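Local coordinates for amino acid adenylation domain-containing protein (Bacillus stratosphericus LAMA 585, PDB 6ULY), which probably activates an alpha-keto acid as its acyl adenylate, serving as the adenylation domain of a nonribosomal depsipeptide synthetase, at residues 17-22 with 163-168; 71-76 with 93-98; 169-174 with 192-197; 198-203 with 231-236; 388-393 with 413-418. All coordinates share one frame; numbering follows the deposited sequence.

Interactions 1, 3 and 4 form one continuous patch: Leu18 N of interaction 1 meets His193 ND1 of interaction 3 (3.2 Å, probably a hydrogen bond), Leu18 CD1 packs on Val174, and Val21 packs on Val235 of interaction 4. Interactions 3 and 4 share helix 193-207, their centres 13 Å apart. Interaction 2 joins interaction 3 through the sheet in which strands 94-97 and 173-178 are neighbours, while interaction 5 borders helix 193-207 from another quarter, Thr416 resting against Ala198 and Asn199. The side chain of Thr203 in interaction 4 lies about 8 Å from the bound keto acyl adenylate, and that of Thr416 in interaction 5 about 10 Å.

Interaction 1: residues 17-22 with 163-168; sequences TLQDVL and TAAHPA
Gln19 reaches out from the first turn of helix 18-26 to the loop 163-168 and meets it with its amide, the one polar link between the two segments. Its NE2 donates to the backbone carbonyl of His166 with an N-H...O angle of 166°. The modelled distance from Gln19 NE2 to His166 O, 2.5 Å, is implausibly short, so the exact length is doubtful. The acceptor lies in the plane of the Gln19 amide, and the donor approaches nearly in line with the carbonyl. CG sits beside the backbone N, anti to the carbonyl carbon (chi1 -71°), and the chain beyond it is extended, carrying the amide across to the loop. The same NE2 also donates to Val89 O, in the last turn of helix 78-91, so one amide nitrogen ties together two carbonyls from different parts of the chain.

The remaining contacts are van der Waals touches of two alanine methyls on polar atoms. Ala165 CB lies 3.8 Å from Gln19 OE1, while Ala168 CB touches both Gln19 NE2, at 3.9 Å, and Thr17 OG1, at 3.7 Å. Thr17 occupies the N-cap position of the helix.

This is a surface contact, pinning a loop to the start of a helix. Behind it, Leu18 packs on Phe85, Trp86 and Val89 of helix 78-91, Val21 on Val235 and Tyr236 of helix 224-237, and Thr17 and Ala168 both on His193, the first residue of helix 193-207.

Interaction 2: residues 71-76 with 93-98; sequences VFFQFS and FVPTLV
The Phe73 ring is sandwiched: Pro95 CB lies over one face and Phe75 CE2 over the opposite one, each offset toward the rim, with Val71 CG1 at the edge in the ring plane. Phe73 and Pro95 belong to the two strands of a beta-alpha-beta crossover, strand 70-74, helix 78-91 and strand 94-97. Their contact is a CH-pi interaction, Pro95 CB standing 3.8 Å from the centroid of the Phe73 ring. Phe72, on the other side of the sheet, has Gln74 CG at its ring edge and meets Val98 CG1 through CE2, at 3.6 Å.

The strands pair in parallel. Val71 N donates to Val94 O at 2.9 Å, Val71 O accepts from Thr96 N at 2.7 Å, and Phe73 N donates to Thr96 O at 3.2 Å. Phe73 and Pro95 face helix 78-91, both touching Cys88, whereas Phe72 and Val98 lie against Leu114 of helix 109-120. The buried amide of Gln74 is held at both atoms: OE1 pairs with Tyr104 OH, and NE2 with Ser99 O and Phe73 O. A chi2 of -72° bends CD back; Gln74 NE2 donates to Phe73 O at 3.0 Å, in the carbonyl plane and on a lone pair.

Interaction 3: residues 169-174 with 192-197; sequences APDDSV and SHRSVL
The type I turn from Ala169 to Asp172 docks on the capped start of helix 193-207. Two turn carbonyls take up backbone N-H groups of the first helical turn, Asp172 O from His193 N at 3.2 Å and Pro170 O from Arg194 N at 2.9 Å. The cap is a capping box: Ser192 is the N-cap, its OG accepting from Ser195 N while Ser195 OG accepts from Ser192 N.

Asp171 and Arg194 make a two-pronged, side-on salt bridge at the exposed side. Arg194 NE points at Asp171 OD1, 2.9 Å away and almost straight (176°), and NH2 reaches OD2 of the same carboxylate at 3.2 Å. Both oxygens lie near the guanidinium plane, yet the nitrogens stand above the carboxylate plane, the two flat groups being turned 41° apart. Pro170 CB covers one guanidinium face, 3.5 Å from Arg194 NH2.

On the buried side Val174 CG2 sits over one face of the His193 imidazole, 3.8 Å from the ring centroid, while Asp172 CB meets that ring at its edge. His193 ND1 is bonded to Leu18 N of helix 18-26. Val174 lies in strand 173-178, antiparallel to strand 188-192, and Val196 turns to Val228 and Leu232 of helix 224-237.

Interaction 4: residues 198-203 with 231-236; sequences ANVKGT and HLVNVY
Val200 is the knuckle where the two helices meet, its two methyls serving different neighbours. CG1 presses on the base of the Tyr236 side chain, 3.6 Å from Tyr236 CG and equally near its CB. CG2 lies 3.9 Å from Val233 CG2 and 4.0 Å from Leu232 CB, the two valines sliding past each other in opposite directions. Val233 CG2 also touches Thr203 CG2, one helical turn along.

Beside these methyl contacts the Lys201 chain crosses Tyr236 at about a right angle, with Lys201 CE 3.4 Å from Tyr236 OH and CG close to the same oxygen. Tyr236 CG is anti to its backbone N (chi1 179°), and the ring extends from there to the lysine methylenes. Lys201 is extended beyond CG as it passes the ring, and its NZ is bound beyond by the carbonyls of Ala15, Val11 and Gln13.

The axes of segments 198-203 and 231-236 cross at an angle of 70°. Around them, Leu232 rests on Leu18, Phe85 and Trp86, and Tyr236 on Val21, so helices 18-26 and 78-91 adjoin this crossing. Cohesion across it comes from methyls, methylenes and a ring in a buried setting, while the ammonium of Lys201 finds its polar partners in the segment preceding helix 18-26.

Interaction 5: residues 388-393 with 413-418; sequences PGITIR and KGPTTM
Thr391 and Lys413 hold the two segments together as an antiparallel, hydrogen-bonded pair. Thr391 N to Lys413 O is 2.7 Å and Lys413 N to Thr391 O is 2.8 Å, both N-H...O angles being 178°. Next to this tight pair the buried Ile390 reaches inward: CG1 lies beside its backbone N (chi1 -64°), and CD1 goes on to meet Thr416 at about a right angle, 3.5 Å from OG1. Thr416 OG1 is bonded to Ile336 O, which fixes the hydroxyl against the isoleucine methyl. Gly414 CA lies 4.2 Å from Ile390 CD1. Toward the Gly389 end of the segment the backbone still comes close, Gly389 O facing Pro415 CD at 3.1 Å, and Gly389 has a positive phi of 94°, a backbone bend that suits glycine.

The wet side is marked by one water beside the strand pair. It donates to Lys413 O and to Gly389 O, and also bonds Thr391 OG1, so it bridges the pair to the glycine carbonyl.

Strands 391-395 and 408-413 are neighbours in the antiparallel sheet, with strand 3-5 on the far side of 391-395. Ile390 and Thr416 both lean on Val340 of strand 338-342, and Pro415 and Thr416 settle on Ala198 of helix 193-207.

Interaction 1: residues 17-22 with 163-168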
# COMPACT_ATOMS: atom_id res chain seq x y z
N THR A 17 -13.61 -21.31 24.92
CA THR A 17 -12.24 -20.83 24.81
C THR A 17 -11.35 -21.96 24.31
O THR A 17 -11.73 -23.13 24.34
CB THR A 17 -11.72 -20.31 26.16
OG1 THR A 17 -10.35 -19.90 26.03
CG2 THR A 17 -11.80 -21.40 27.24
N LEU A 18 -10.15 -21.59 23.85
CA LEU A 18 -9.24 -22.61 23.35
C LEU A 18 -8.70 -23.49 24.47
O LEU A 18 -8.31 -24.63 24.21
CB LEU A 18 -8.07 -21.97 22.59
CG LEU A 18 -8.39 -21.35 21.22
CD1 LEU A 18 -7.09 -21.05 20.49
CD2 LEU A 18 -9.28 -22.23 20.36
N GLN A 19 -8.67 -22.99 25.71
CA GLN A 19 -8.31 -23.84 26.84
C GLN A 19 -9.26 -25.03 26.96
O GLN A 19 -8.83 -26.16 27.19
CB GLN A 19 -8.31 -23.02 28.13
CG GLN A 19 -7.16 -22.04 28.24
CD GLN A 19 -7.25 -21.18 29.49
OE1 GLN A 19 -7.91 -21.55 30.46
NE2 GLN A 19 -6.58 -20.03 29.47
N ASP A 20 -10.56 -24.78 26.80
CA ASP A 20 -11.53 -25.87 26.85
C ASP A 20 -11.35 -26.83 25.68
O ASP A 20 -11.62 -28.03 25.81
CB ASP A 20 -12.96 -25.31 26.86
CG ASP A 20 -13.19 -24.31 27.99
OD1 ASP A 20 -12.47 -24.38 29.01
OD2 ASP A 20 -14.09 -23.46 27.85
N VAL A 21 -10.90 -26.33 24.53
CA VAL A 21 -10.62 -27.21 23.39
C VAL A 21 -9.51 -28.18 23.75
O VAL A 21 -9.62 -29.40 23.52
CB VAL A 21 -10.27 -26.38 22.14
CG1 VAL A 21 -9.76 -27.28 21.03
CG2 VAL A 21 -11.47 -25.56 21.67
N LEU A 22 -8.43 -27.67 24.34
CA LEU A 22 -7.30 -28.52 24.70
C LEU A 22 -7.68 -29.50 25.79
O LEU A 22 -7.24 -30.66 25.77
CB LEU A 22 -6.12 -27.64 25.13
CG LEU A 22 -4.81 -28.37 25.45
CD1 LEU A 22 -4.31 -29.14 24.24
CD2 LEU A 22 -3.77 -27.38 25.93
N THR A 163 0.43 -25.68 36.10
CA THR A 163 -0.95 -26.11 35.93
C THR A 163 -1.96 -24.99 36.16
O THR A 163 -3.17 -25.25 36.11
CB THR A 163 -1.26 -27.27 36.89
OG1 THR A 163 -1.14 -26.81 38.24
CG2 THR A 163 -0.30 -28.43 36.66
N ALA A 164 -1.50 -23.77 36.42
CA ALA A 164 -2.39 -22.65 36.70
C ALA A 164 -2.68 -21.91 35.40
O ALA A 164 -1.99 -20.96 35.03
CB ALA A 164 -1.77 -21.73 37.75
N ALA A 165 -3.73 -22.35 34.70
CA ALA A 165 -4.12 -21.72 33.44
C ALA A 165 -4.88 -20.43 33.71
O ALA A 165 -5.84 -20.41 34.49
CB ALA A 165 -4.97 -22.67 32.61
N HIS A 166 -4.45 -19.35 33.07
CA HIS A 166 -5.15 -18.08 33.20
C HIS A 166 -6.59 -18.25 32.74
O HIS A 166 -6.84 -18.78 31.65
CB HIS A 166 -4.45 -17.01 32.37
CG HIS A 166 -5.11 -15.67 32.44
ND1 HIS A 166 -6.13 -15.29 31.59
CD2 HIS A 166 -4.89 -14.61 33.26
CE1 HIS A 166 -6.51 -14.06 31.88
NE2 HIS A 166 -5.77 -13.62 32.89
N PRO A 167 -7.58 -17.81 33.53
CA PRO A 167 -8.97 -17.95 33.10
C PRO A 167 -9.26 -16.97 31.97
O PRO A 167 -9.17 -15.75 32.15
CB PRO A 167 -9.77 -17.62 34.37
CG PRO A 167 -8.90 -16.64 35.09
CD PRO A 167 -7.47 -17.01 34.77
N ALA A 168 -9.60 -17.50 30.80
CA ALA A 168 -9.81 -16.69 29.62
C ALA A 168 -11.30 -16.51 29.35
O ALA A 168 -12.11 -17.39 29.67
CB ALA A 168 -9.14 -17.32 28.39

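Interaction 2: residues 71-76 with 93-98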
# COMPACT_ATOMS: atom_id res chain seq x y z
N VAL A 71 3.47 -12.41 22.13
CA VAL A 71 4.65 -13.25 21.99
C VAL A 71 4.91 -13.45 20.51
O VAL A 71 4.01 -13.88 19.77
CB VAL A 71 4.48 -14.60 22.70
CG1 VAL A 71 5.75 -15.44 22.56
CG2 VAL A 71 4.12 -14.39 24.16
N PHE A 72 6.13 -13.17 20.08
CA PHE A 72 6.49 -13.17 18.67
C PHE A 72 7.05 -14.54 18.29
O PHE A 72 8.15 -14.90 18.72
CB PHE A 72 7.50 -12.06 18.39
CG PHE A 72 7.50 -11.58 16.97
CD1 PHE A 72 6.74 -10.48 16.60
CD2 PHE A 72 8.25 -12.22 16.00
CE1 PHE A 72 6.74 -10.03 15.30
CE2 PHE A 72 8.25 -11.77 14.69
CZ PHE A 72 7.50 -10.67 14.34
N PHE A 73 6.30 -15.29 17.49
CA PHE A 73 6.71 -16.64 17.11
C PHE A 73 7.64 -16.60 15.90
O PHE A 73 7.33 -15.95 14.89
CB PHE A 73 5.49 -17.50 16.79
CG PHE A 73 4.77 -18.02 18.01
CD1 PHE A 73 4.89 -17.39 19.23
CD2 PHE A 73 3.97 -19.15 17.92
CE1 PHE A 73 4.23 -17.87 20.34
CE2 PHE A 73 3.31 -19.64 19.02
CZ PHE A 73 3.44 -19.00 20.24
N GLN A 74 8.76 -17.31 16.00
CA GLN A 74 9.74 -17.46 14.91
C GLN A 74 10.23 -18.90 14.97
O GLN A 74 11.25 -19.19 15.60
CB GLN A 74 10.87 -16.45 15.05
CG GLN A 74 10.49 -15.04 14.64
CD GLN A 74 10.32 -14.90 13.14
OE1 GLN A 74 11.27 -14.54 12.43
NE2 GLN A 74 9.13 -15.19 12.65
N PHE A 75 9.50 -19.80 14.31
CA PHE A 75 9.71 -21.23 14.45
C PHE A 75 10.01 -21.87 13.10
O PHE A 75 9.48 -21.45 12.07
CB PHE A 75 8.49 -21.92 15.07
CG PHE A 75 8.32 -21.63 16.53
CD1 PHE A 75 9.12 -22.26 17.47
CD2 PHE A 75 7.37 -20.72 16.96
CE1 PHE A 75 8.97 -21.99 18.81
CE2 PHE A 75 7.22 -20.45 18.31
CZ PHE A 75 8.02 -21.08 19.23
N SER A 76 10.88 -22.88 13.14
CA SER A 76 11.02 -23.84 12.06
C SER A 76 10.45 -25.20 12.41
O SER A 76 10.17 -25.99 11.50
CB SER A 76 12.50 -24.01 11.68
OG SER A 76 13.26 -24.47 12.79
N PHE A 93 -1.34 -15.47 27.08
CA PHE A 93 -0.45 -14.74 26.19
C PHE A 93 -1.00 -14.82 24.78
O PHE A 93 -1.71 -15.77 24.41
CB PHE A 93 0.96 -15.32 26.25
CG PHE A 93 1.43 -15.63 27.65
CD1 PHE A 93 1.18 -14.75 28.69
CD2 PHE A 93 2.11 -16.81 27.92
CE1 PHE A 93 1.60 -15.03 29.97
CE2 PHE A 93 2.54 -17.09 29.21
CZ PHE A 93 2.28 -16.21 30.23
N VAL A 94 -0.68 -13.80 23.98
CA VAL A 94 -1.21 -13.68 22.62
C VAL A 94 -0.10 -13.99 21.62
O VAL A 94 0.78 -13.14 21.39
CB VAL A 94 -1.78 -12.28 22.37
CG1 VAL A 94 -2.51 -12.24 21.05
CG2 VAL A 94 -2.71 -11.87 23.50
N PRO A 95 -0.10 -15.16 20.99
CA PRO A 95 0.92 -15.44 19.97
C PRO A 95 0.76 -14.54 18.76
O PRO A 95 -0.35 -14.19 18.36
CB PRO A 95 0.65 -16.90 19.60
CG PRO A 95 -0.15 -17.45 20.72
CD PRO A 95 -0.98 -16.32 21.21
N THR A 96 1.89 -14.20 18.17
CA THR A 96 1.94 -13.50 16.89
C THR A 96 2.44 -14.49 15.85
O THR A 96 3.64 -14.77 15.77
CB THR A 96 2.83 -12.27 16.98
OG1 THR A 96 2.42 -11.47 18.09
CG2 THR A 96 2.75 -11.46 15.70
N LEU A 97 1.52 -15.02 15.05
CA LEU A 97 1.85 -16.04 14.06
C LEU A 97 2.42 -15.37 12.83
O LEU A 97 1.71 -14.67 12.10
CB LEU A 97 0.60 -16.86 13.72
CG LEU A 97 -0.20 -17.39 14.91
CD1 LEU A 97 -1.31 -18.31 14.44
CD2 LEU A 97 0.71 -18.11 15.90
N VAL A 98 3.72 -15.57 12.59
CA VAL A 98 4.38 -15.07 11.39
C VAL A 98 5.54 -15.99 11.06
O VAL A 98 6.29 -16.41 11.94
CB VAL A 98 4.86 -13.61 11.56
CG1 VAL A 98 5.79 -13.49 12.75
CG2 VAL A 98 5.52 -13.10 10.28

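Interaction 3: residues 169-174 with 192-197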
# COMPACT_ATOMS: atom_id res chain seq x y z
N ALA A 169 -11.64 -15.37 28.76
CA ALA A 169 -12.99 -15.05 28.31
C ALA A 169 -13.08 -15.19 26.80
O ALA A 169 -12.12 -14.89 26.09
CB ALA A 169 -13.37 -13.62 28.72
N PRO A 170 -14.22 -15.65 26.27
CA PRO A 170 -14.34 -15.83 24.82
C PRO A 170 -13.89 -14.64 23.98
O PRO A 170 -13.37 -14.83 22.87
CB PRO A 170 -15.84 -16.11 24.63
CG PRO A 170 -16.24 -16.78 25.90
CD PRO A 170 -15.42 -16.13 26.99
N ASP A 171 -14.06 -13.42 24.47
CA ASP A 171 -13.71 -12.24 23.69
C ASP A 171 -12.26 -11.81 23.88
O ASP A 171 -11.82 -10.89 23.18
CB ASP A 171 -14.64 -11.08 24.05
CG ASP A 171 -16.06 -11.31 23.59
OD1 ASP A 171 -16.26 -11.61 22.40
OD2 ASP A 171 -16.98 -11.23 24.43
N ASP A 172 -11.53 -12.45 24.79
CA ASP A 172 -10.10 -12.19 24.89
C ASP A 172 -9.43 -12.46 23.55
O ASP A 172 -9.81 -13.38 22.82
CB ASP A 172 -9.48 -13.08 25.98
CG ASP A 172 -9.93 -12.70 27.37
OD1 ASP A 172 -10.61 -11.66 27.52
OD2 ASP A 172 -9.61 -13.45 28.32
N SER A 173 -8.43 -11.64 23.23
CA SER A 173 -7.61 -11.91 22.05
C SER A 173 -6.84 -13.21 22.24
O SER A 173 -6.21 -13.42 23.28
CB SER A 173 -6.64 -10.75 21.82
OG SER A 173 -7.34 -9.57 21.50
N VAL A 174 -6.88 -14.08 21.24
CA VAL A 174 -6.25 -15.39 21.32
C VAL A 174 -4.93 -15.44 20.55
O VAL A 174 -3.99 -16.10 20.99
CB VAL A 174 -7.22 -16.49 20.84
CG1 VAL A 174 -7.51 -16.35 19.35
CG2 VAL A 174 -6.67 -17.88 21.18
N SER A 192 -10.03 -13.23 18.45
CA SER A 192 -10.48 -13.66 19.76
C SER A 192 -10.80 -15.15 19.73
O SER A 192 -10.91 -15.76 18.66
CB SER A 192 -11.70 -12.85 20.20
OG SER A 192 -12.83 -13.25 19.44
N HIS A 193 -10.96 -15.73 20.92
CA HIS A 193 -11.43 -17.11 20.99
C HIS A 193 -12.75 -17.27 20.26
O HIS A 193 -12.98 -18.28 19.57
CB HIS A 193 -11.58 -17.56 22.45
CG HIS A 193 -10.33 -17.44 23.26
ND1 HIS A 193 -9.46 -18.49 23.45
CD2 HIS A 193 -9.82 -16.40 23.96
CE1 HIS A 193 -8.46 -18.10 24.21
NE2 HIS A 193 -8.65 -16.83 24.54
N ARG A 194 -13.64 -16.29 20.39
CA ARG A 194 -14.98 -16.39 19.82
C ARG A 194 -14.94 -16.42 18.30
O ARG A 194 -15.60 -17.25 17.67
CB ARG A 194 -15.85 -15.23 20.32
CG ARG A 194 -17.33 -15.38 19.99
CD ARG A 194 -18.13 -14.13 20.35
NE ARG A 194 -18.03 -13.78 21.76
CZ ARG A 194 -18.73 -14.36 22.73
NH1 ARG A 194 -19.58 -15.34 22.46
NH2 ARG A 194 -18.58 -13.96 23.99
N SER A 195 -14.18 -15.51 17.69
CA SER A 195 -14.15 -15.45 16.23
C SER A 195 -13.50 -16.70 15.64
O SER A 195 -13.99 -17.25 14.65
CB SER A 195 -13.42 -14.19 15.76
OG SER A 195 -12.13 -14.07 16.35
N VAL A 196 -12.41 -17.17 16.25
CA VAL A 196 -11.77 -18.38 15.76
C VAL A 196 -12.69 -19.58 15.93
O VAL A 196 -12.96 -20.32 14.97
CB VAL A 196 -10.42 -18.59 16.47
CG1 VAL A 196 -9.82 -19.92 16.10
CG2 VAL A 196 -9.46 -17.45 16.13
N LEU A 197 -13.22 -19.78 17.14
CA LEU A 197 -14.07 -20.93 17.38
C LEU A 197 -15.32 -20.91 16.52
O LEU A 197 -15.84 -21.97 16.15
CB LEU A 197 -14.45 -21.00 18.86
CG LEU A 197 -13.36 -21.52 19.80
CD1 LEU A 197 -13.81 -21.37 21.24
CD2 LEU A 197 -13.02 -22.96 19.49

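Interaction 4: residues 198-203 with 231-236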
# COMPACT_ATOMS: atom_id res chain seq x y z
N ALA A 198 -15.83 -19.72 16.20
CA ALA A 198 -16.99 -19.63 15.32
C ALA A 198 -16.66 -20.17 13.94
O ALA A 198 -17.49 -20.85 13.32
CB ALA A 198 -17.46 -18.18 15.23
N ASN A 199 -15.47 -19.86 13.42
CA ASN A 199 -15.05 -20.44 12.16
C ASN A 199 -14.83 -21.94 12.29
O ASN A 199 -15.24 -22.72 11.42
CB ASN A 199 -13.77 -19.76 11.67
CG ASN A 199 -13.33 -20.27 10.31
OD1 ASN A 199 -12.86 -21.40 10.18
ND2 ASN A 199 -13.49 -19.44 9.30
N VAL A 200 -14.20 -22.37 13.38
CA VAL A 200 -13.99 -23.80 13.60
C VAL A 200 -15.32 -24.53 13.61
O VAL A 200 -15.50 -25.54 12.92
CB VAL A 200 -13.21 -24.03 14.90
CG1 VAL A 200 -13.37 -25.45 15.38
CG2 VAL A 200 -11.73 -23.69 14.71
N LYS A 201 -16.28 -24.03 14.40
CA LYS A 201 -17.57 -24.71 14.51
C LYS A 201 -18.33 -24.67 13.20
O LYS A 201 -18.95 -25.67 12.81
CB LYS A 201 -18.38 -24.09 15.64
CG LYS A 201 -17.74 -24.28 17.00
CD LYS A 201 -18.46 -23.51 18.10
CE LYS A 201 -17.83 -23.79 19.45
NZ LYS A 201 -18.44 -23.01 20.55
N GLY A 202 -18.29 -23.54 12.49
CA GLY A 202 -18.89 -23.50 11.17
C GLY A 202 -18.22 -24.45 10.21
O GLY A 202 -18.89 -25.15 9.44
N THR A 203 -16.89 -24.51 10.24
CA THR A 203 -16.15 -25.39 9.34
C THR A 203 -16.46 -26.85 9.64
O THR A 203 -16.64 -27.66 8.72
CB THR A 203 -14.65 -25.11 9.45
OG1 THR A 203 -14.36 -23.83 8.88
CG2 THR A 203 -13.84 -26.19 8.72
N HIS A 231 -5.32 -27.11 12.22
CA HIS A 231 -4.83 -27.42 13.55
C HIS A 231 -5.94 -27.26 14.60
O HIS A 231 -6.23 -28.19 15.35
CB HIS A 231 -3.63 -26.55 13.90
CG HIS A 231 -3.12 -26.75 15.29
ND1 HIS A 231 -2.75 -27.99 15.77
CD2 HIS A 231 -2.92 -25.88 16.30
CE1 HIS A 231 -2.35 -27.87 17.03
NE2 HIS A 231 -2.44 -26.60 17.37
N LEU A 232 -6.57 -26.08 14.65
CA LEU A 232 -7.58 -25.86 15.68
C LEU A 232 -8.85 -26.67 15.41
O LEU A 232 -9.48 -27.17 16.35
CB LEU A 232 -7.91 -24.37 15.80
CG LEU A 232 -6.82 -23.51 16.45
CD1 LEU A 232 -7.26 -22.05 16.49
CD2 LEU A 232 -6.47 -24.01 17.84
N VAL A 233 -9.24 -26.80 14.14
CA VAL A 233 -10.35 -27.69 13.81
C VAL A 233 -10.04 -29.10 14.30
O VAL A 233 -10.93 -29.81 14.80
CB VAL A 233 -10.62 -27.67 12.30
CG1 VAL A 233 -11.39 -28.91 11.88
CG2 VAL A 233 -11.39 -26.41 11.91
N ASN A 234 -8.79 -29.53 14.17
CA ASN A 234 -8.42 -30.89 14.55
C ASN A 234 -8.48 -31.07 16.07
O ASN A 234 -9.02 -32.06 16.56
CB ASN A 234 -7.03 -31.23 14.02
CG ASN A 234 -6.99 -31.32 12.51
OD1 ASN A 234 -7.97 -31.72 11.87
ND2 ASN A 234 -5.86 -30.95 11.92
N VAL A 235 -7.91 -30.12 16.82
CA VAL A 235 -7.97 -30.20 18.27
C VAL A 235 -9.41 -30.12 18.76
O VAL A 235 -9.80 -30.82 19.70
CB VAL A 235 -7.09 -29.10 18.91
CG1 VAL A 235 -7.01 -29.29 20.42
CG2 VAL A 235 -5.70 -29.11 18.31
N TYR A 236 -10.22 -29.27 18.12
CA TYR A 236 -11.62 -29.12 18.53
C TYR A 236 -12.39 -30.42 18.33
O TYR A 236 -13.19 -30.82 19.19
CB TYR A 236 -12.28 -27.99 17.74
CG TYR A 236 -13.74 -27.79 18.10
CD1 TYR A 236 -14.75 -28.41 17.37
CD2 TYR A 236 -14.10 -26.97 19.16
CE1 TYR A 236 -16.08 -28.22 17.70
CE2 TYR A 236 -15.43 -26.77 19.49
CZ TYR A 236 -16.42 -27.40 18.76
OH TYR A 236 -17.74 -27.21 19.09

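Interaction 5: residues 388-393 with 413-418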
# COMPACT_ATOMS: atom_id res chain seq x y z
N PRO A 388 -22.14 -22.27 8.12
CA PRO A 388 -23.11 -21.72 9.07
C PRO A 388 -22.56 -20.49 9.77
O PRO A 388 -21.38 -20.43 10.13
CB PRO A 388 -23.34 -22.87 10.05
CG PRO A 388 -23.08 -24.09 9.25
CD PRO A 388 -22.01 -23.73 8.26
N GLY A 389 -23.42 -19.48 9.94
CA GLY A 389 -23.09 -18.26 10.62
C GLY A 389 -22.62 -17.14 9.73
O GLY A 389 -22.63 -15.98 10.16
N ILE A 390 -22.21 -17.44 8.50
CA ILE A 390 -21.63 -16.46 7.59
C ILE A 390 -22.68 -16.01 6.60
O ILE A 390 -23.46 -16.82 6.08
CB ILE A 390 -20.40 -17.04 6.87
CG1 ILE A 390 -19.28 -17.37 7.86
CG2 ILE A 390 -19.92 -16.07 5.79
CD1 ILE A 390 -18.53 -16.18 8.38
N THR A 391 -22.72 -14.71 6.33
CA THR A 391 -23.48 -14.15 5.22
C THR A 391 -22.50 -13.51 4.25
O THR A 391 -21.60 -12.78 4.66
CB THR A 391 -24.51 -13.12 5.69
OG1 THR A 391 -25.27 -13.65 6.79
CG2 THR A 391 -25.46 -12.79 4.57
N ILE A 392 -22.67 -13.81 2.97
CA ILE A 392 -21.88 -13.20 1.91
C ILE A 392 -22.80 -12.36 1.05
O ILE A 392 -23.97 -12.72 0.85
CB ILE A 392 -21.15 -14.26 1.05
CG1 ILE A 392 -20.41 -15.24 1.96
CG2 ILE A 392 -20.21 -13.58 0.07
CD1 ILE A 392 -19.66 -16.30 1.21
N ARG A 393 -22.29 -11.25 0.55
CA ARG A 393 -23.02 -10.46 -0.43
C ARG A 393 -22.03 -9.90 -1.44
O ARG A 393 -20.83 -9.79 -1.19
CB ARG A 393 -23.84 -9.33 0.22
CG ARG A 393 -23.03 -8.15 0.72
CD ARG A 393 -23.94 -7.00 1.15
NE ARG A 393 -23.19 -5.81 1.56
CZ ARG A 393 -23.75 -4.68 1.99
NH1 ARG A 393 -25.07 -4.58 2.07
NH2 ARG A 393 -22.98 -3.66 2.33
N LYS A 413 -20.27 -11.00 6.29
CA LYS A 413 -20.79 -10.73 7.61
C LYS A 413 -20.85 -12.04 8.39
O LYS A 413 -21.29 -13.07 7.86
CB LYS A 413 -22.18 -10.10 7.55
CG LYS A 413 -22.70 -9.61 8.91
CD LYS A 413 -24.24 -9.51 8.96
CE LYS A 413 -24.82 -8.84 7.74
NZ LYS A 413 -26.27 -8.53 7.92
N GLY A 414 -20.43 -12.00 9.65
CA GLY A 414 -20.53 -13.17 10.49
C GLY A 414 -19.77 -13.04 11.79
O GLY A 414 -19.18 -12.00 12.10
N PRO A 415 -19.76 -14.12 12.57
CA PRO A 415 -19.09 -14.12 13.87
C PRO A 415 -17.62 -14.47 13.84
O PRO A 415 -17.00 -14.54 14.91
CB PRO A 415 -19.88 -15.18 14.64
CG PRO A 415 -20.24 -16.18 13.57
CD PRO A 415 -20.46 -15.40 12.31
N THR A 416 -17.04 -14.71 12.66
CA THR A 416 -15.65 -15.14 12.55
C THR A 416 -14.70 -13.98 12.28
O THR A 416 -13.50 -14.20 12.13
CB THR A 416 -15.50 -16.17 11.43
OG1 THR A 416 -15.62 -15.53 10.16
CG2 THR A 416 -16.56 -17.25 11.54
N THR A 417 -15.22 -12.75 12.22
CA THR A 417 -14.40 -11.61 11.84
C THR A 417 -13.45 -11.23 12.97
O THR A 417 -13.79 -11.29 14.15
CB THR A 417 -15.29 -10.42 11.47
OG1 THR A 417 -16.09 -10.76 10.33
CG2 THR A 417 -14.46 -9.20 11.14
N MET A 418 -12.23 -10.83 12.59
CA MET A 418 -11.24 -10.37 13.54
C MET A 418 -11.76 -9.20 14.37
O MET A 418 -12.72 -8.51 13.99
CB MET A 418 -9.98 -9.92 12.80
CG MET A 418 -10.25 -8.82 11.78
SD MET A 418 -8.77 -7.98 11.18
CE MET A 418 -9.51 -6.77 10.09
O HOH W 1 -24.23 -13.60 9.08